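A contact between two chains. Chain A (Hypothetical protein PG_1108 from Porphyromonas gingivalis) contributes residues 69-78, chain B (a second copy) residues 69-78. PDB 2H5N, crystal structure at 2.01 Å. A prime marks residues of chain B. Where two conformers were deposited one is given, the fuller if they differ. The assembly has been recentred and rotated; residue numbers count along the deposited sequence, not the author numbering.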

# COMPACT_ATOMS: atom_id res chain seq x y z
N ALA A 69 0.24 -11.25 -7.41
CA ALA A 69 -0.56 -11.91 -6.38
C ALA A 69 -1.34 -13.08 -6.99
O ALA A 69 -1.47 -14.13 -6.37
CB ALA A 69 -1.49 -10.90 -5.62
N SER A 70 -1.81 -12.94 -8.22
CA SER A 70 -2.63 -14.01 -8.83
C SER A 70 -1.82 -15.30 -9.09
O SER A 70 -2.34 -16.40 -9.02
CB SER A 70 -3.31 -13.49 -10.11
OG SER A 70 -2.38 -12.92 -11.00
N GLN A 71 -0.53 -15.14 -9.35
CA GLN A 71 0.34 -16.27 -9.55
C GLN A 71 0.66 -17.00 -8.25
O GLN A 71 0.79 -18.24 -8.23
CB GLN A 71 1.64 -15.80 -10.21
CG GLN A 71 2.74 -16.84 -10.32
CD GLN A 71 2.40 -18.07 -11.15
OE1 GLN A 71 1.36 -18.13 -11.85
NE2 GLN A 71 3.29 -19.06 -11.10
N ALA A 72 0.80 -16.24 -7.16
CA ALA A 72 0.98 -16.84 -5.82
C ALA A 72 -0.23 -17.70 -5.46
O ALA A 72 -0.10 -18.77 -4.90
CB ALA A 72 1.22 -15.74 -4.75
N VAL A 73 -1.43 -17.20 -5.76
CA VAL A 73 -2.67 -17.96 -5.54
C VAL A 73 -2.64 -19.32 -6.28
O VAL A 73 -2.85 -20.38 -5.66
CB VAL A 73 -3.92 -17.16 -5.98
CG1 VAL A 73 -5.21 -18.05 -5.95
CG2 VAL A 73 -4.12 -15.83 -5.12
N ALA A 74 -2.39 -19.29 -7.59
CA ALA A 74 -2.20 -20.52 -8.42
C ALA A 74 -1.19 -21.51 -7.79
O ALA A 74 -1.42 -22.73 -7.74
CB ALA A 74 -1.74 -20.14 -9.80
N LEU A 75 -0.06 -20.96 -7.31
CA LEU A 75 1.00 -21.78 -6.70
C LEU A 75 0.60 -22.43 -5.38
O LEU A 75 0.95 -23.57 -5.12
CB LEU A 75 2.26 -20.94 -6.47
CG LEU A 75 3.04 -20.62 -7.73
CD1 LEU A 75 4.04 -19.48 -7.45
CD2 LEU A 75 3.74 -21.90 -8.21
N ILE A 76 -0.18 -21.73 -4.56
CA ILE A 76 -0.68 -22.26 -3.28
C ILE A 76 -1.85 -23.23 -3.54
O ILE A 76 -1.94 -24.33 -2.95
CB ILE A 76 -1.22 -21.12 -2.36
CG1 ILE A 76 -0.13 -20.11 -1.96
CG2 ILE A 76 -1.86 -21.68 -1.11
CD1 ILE A 76 1.15 -20.73 -1.42
N ALA A 77 -2.75 -22.81 -4.43
CA ALA A 77 -3.96 -23.58 -4.69
C ALA A 77 -3.68 -25.01 -5.12
O ALA A 77 -4.54 -25.91 -4.93
CB ALA A 77 -4.85 -22.88 -5.74
N ARG A 78 -2.51 -25.23 -5.71
CA ARG A 78 -2.19 -26.56 -6.23
C ARG A 78 -1.41 -27.44 -5.25
O ARG A 78 -0.95 -28.53 -5.62
CB ARG A 78 -1.46 -26.46 -7.57
CG ARG A 78 0.01 -26.03 -7.49
CD ARG A 78 0.49 -25.71 -8.91
NE ARG A 78 1.95 -25.60 -9.06
CZ ARG A 78 2.56 -25.21 -10.19
NH1 ARG A 78 1.84 -24.89 -11.26
NH2 ARG A 78 3.88 -25.13 -10.26
N ALA B 69 -12.53 -21.78 -6.24
CA ALA B 69 -12.26 -20.33 -6.17
C ALA B 69 -10.92 -19.92 -6.82
O ALA B 69 -10.83 -18.88 -7.50
CB ALA B 69 -12.37 -19.79 -4.71
N SER B 70 -9.90 -20.75 -6.67
CA SER B 70 -8.62 -20.48 -7.32
C SER B 70 -8.74 -20.52 -8.88
O SER B 70 -8.07 -19.76 -9.57
CB SER B 70 -7.56 -21.47 -6.85
OG SER B 70 -7.98 -22.81 -7.13
N GLN B 71 -9.57 -21.40 -9.43
CA GLN B 71 -9.76 -21.35 -10.88
C GLN B 71 -10.51 -20.07 -11.32
O GLN B 71 -10.19 -19.51 -12.38
CB GLN B 71 -10.42 -22.64 -11.42
CG GLN B 71 -10.59 -22.74 -12.96
CD GLN B 71 -9.34 -22.37 -13.78
OE1 GLN B 71 -8.43 -23.19 -13.98
NE2 GLN B 71 -9.33 -21.16 -14.31
N ALA B 72 -11.49 -19.60 -10.54
CA ALA B 72 -12.11 -18.28 -10.82
C ALA B 72 -11.07 -17.17 -10.82
O ALA B 72 -11.08 -16.28 -11.70
CB ALA B 72 -13.22 -17.95 -9.79
N VAL B 73 -10.21 -17.16 -9.78
CA VAL B 73 -9.08 -16.22 -9.70
C VAL B 73 -8.26 -16.20 -11.01
O VAL B 73 -8.03 -15.14 -11.62
CB VAL B 73 -8.12 -16.50 -8.49
CG1 VAL B 73 -6.87 -15.60 -8.61
CG2 VAL B 73 -8.84 -16.28 -7.13
N ALA B 74 -7.85 -17.37 -11.46
CA ALA B 74 -7.07 -17.43 -12.70
C ALA B 74 -7.82 -16.90 -13.95
O ALA B 74 -7.20 -16.33 -14.84
CB ALA B 74 -6.53 -18.84 -12.91
N LEU B 75 -9.15 -17.13 -14.04
CA LEU B 75 -9.94 -16.70 -15.19
C LEU B 75 -10.04 -15.18 -15.19
O LEU B 75 -9.98 -14.53 -16.24
CB LEU B 75 -11.36 -17.30 -15.13
CG LEU B 75 -11.40 -18.75 -15.65
CD1 LEU B 75 -12.69 -19.45 -15.27
CD2 LEU B 75 -11.09 -18.82 -17.18
N ILE B 76 -10.19 -14.60 -14.01
CA ILE B 76 -10.16 -13.15 -13.86
C ILE B 76 -8.77 -12.53 -14.07
O ILE B 76 -8.62 -11.49 -14.72
CB ILE B 76 -10.82 -12.76 -12.52
CG1 ILE B 76 -12.30 -13.20 -12.58
CG2 ILE B 76 -10.69 -11.24 -12.26
CD1 ILE B 76 -12.96 -13.25 -11.28
N ALA B 77 -7.74 -13.15 -13.50
CA ALA B 77 -6.40 -12.54 -13.57
C ALA B 77 -5.88 -12.38 -15.00
O ALA B 77 -5.15 -11.44 -15.28
CB ALA B 77 -5.40 -13.32 -12.70
N ARG B 78 -6.30 -13.25 -15.90
CA ARG B 78 -5.82 -13.25 -17.28
C ARG B 78 -6.61 -12.26 -18.20
O ARG B 78 -6.22 -12.05 -19.35
CB ARG B 78 -5.89 -14.69 -17.87
CG ARG B 78 -7.35 -15.10 -18.33
CD ARG B 78 -7.36 -16.51 -18.88
NE ARG B 78 -8.62 -16.84 -19.55
CZ ARG B 78 -8.87 -17.99 -20.15
NH1 ARG B 78 -7.93 -18.94 -20.18
NH2 ARG B 78 -10.05 -18.20 -20.72

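Two copies of the same helix cross nearly antiparallel, their N-to-C directions 151° apart and their axes 9.6 Å from each other at closest approach. The register is reciprocal: Ser70 lies over Ala77′ and Ala77 over Ser70′, each pair with CA atoms 6.2 Å apart. Between these ends, Val73 meets Val73′. The rule is simple to read: contact positions fall at 70, 73 and 77, steps of three and four that keep one face of each helix turned to its partner.

Small side chains set the spacing at the ends. Ser70 CB comes within 3.3 Å of Ala77′ CB, and Ala77 CB within 3.3 Å of Ser70′ CB, so these are tight carbon-to-carbon contacts. No hydrogen bond crosses between the stretches. CB makes the closest approach, and OG lies nearly as close: Ser70 OG is 3.5 Å from Ala77′ CB and Ser70′ OG is 3.4 Å from Ala77 CB. Both serines adopt the p rotamer (53° and 59°), which leaves CB as the atom nearest the partner.

At the centre, the valines take the t rotamer that valine favours in helices (171° and 172°), which keeps both methyls clear of the preceding turn's backbone. It also sends CG1 across the interface: Val73 CG1 and Val73′ CG1 meet at 4.0 Å, an apolar contact made without interlocking charges or polar groups. The same methyl of Val73 reaches Ser70′, with CG1 4.2 Å from CB.

Within each stretch, helical i to i-4 bonds occupy the backbone from Val73 N onward, as in Ala77 N to Val73 O at 2.7 Å, leaving side-chain packing to join the helices. Gln71 and Gln71′ point away, while Arg78 and Arg78′ start sideways and extend away through largely t torsions after a p chi1. Long polar chains thus stay off a compact 238 Å² contact.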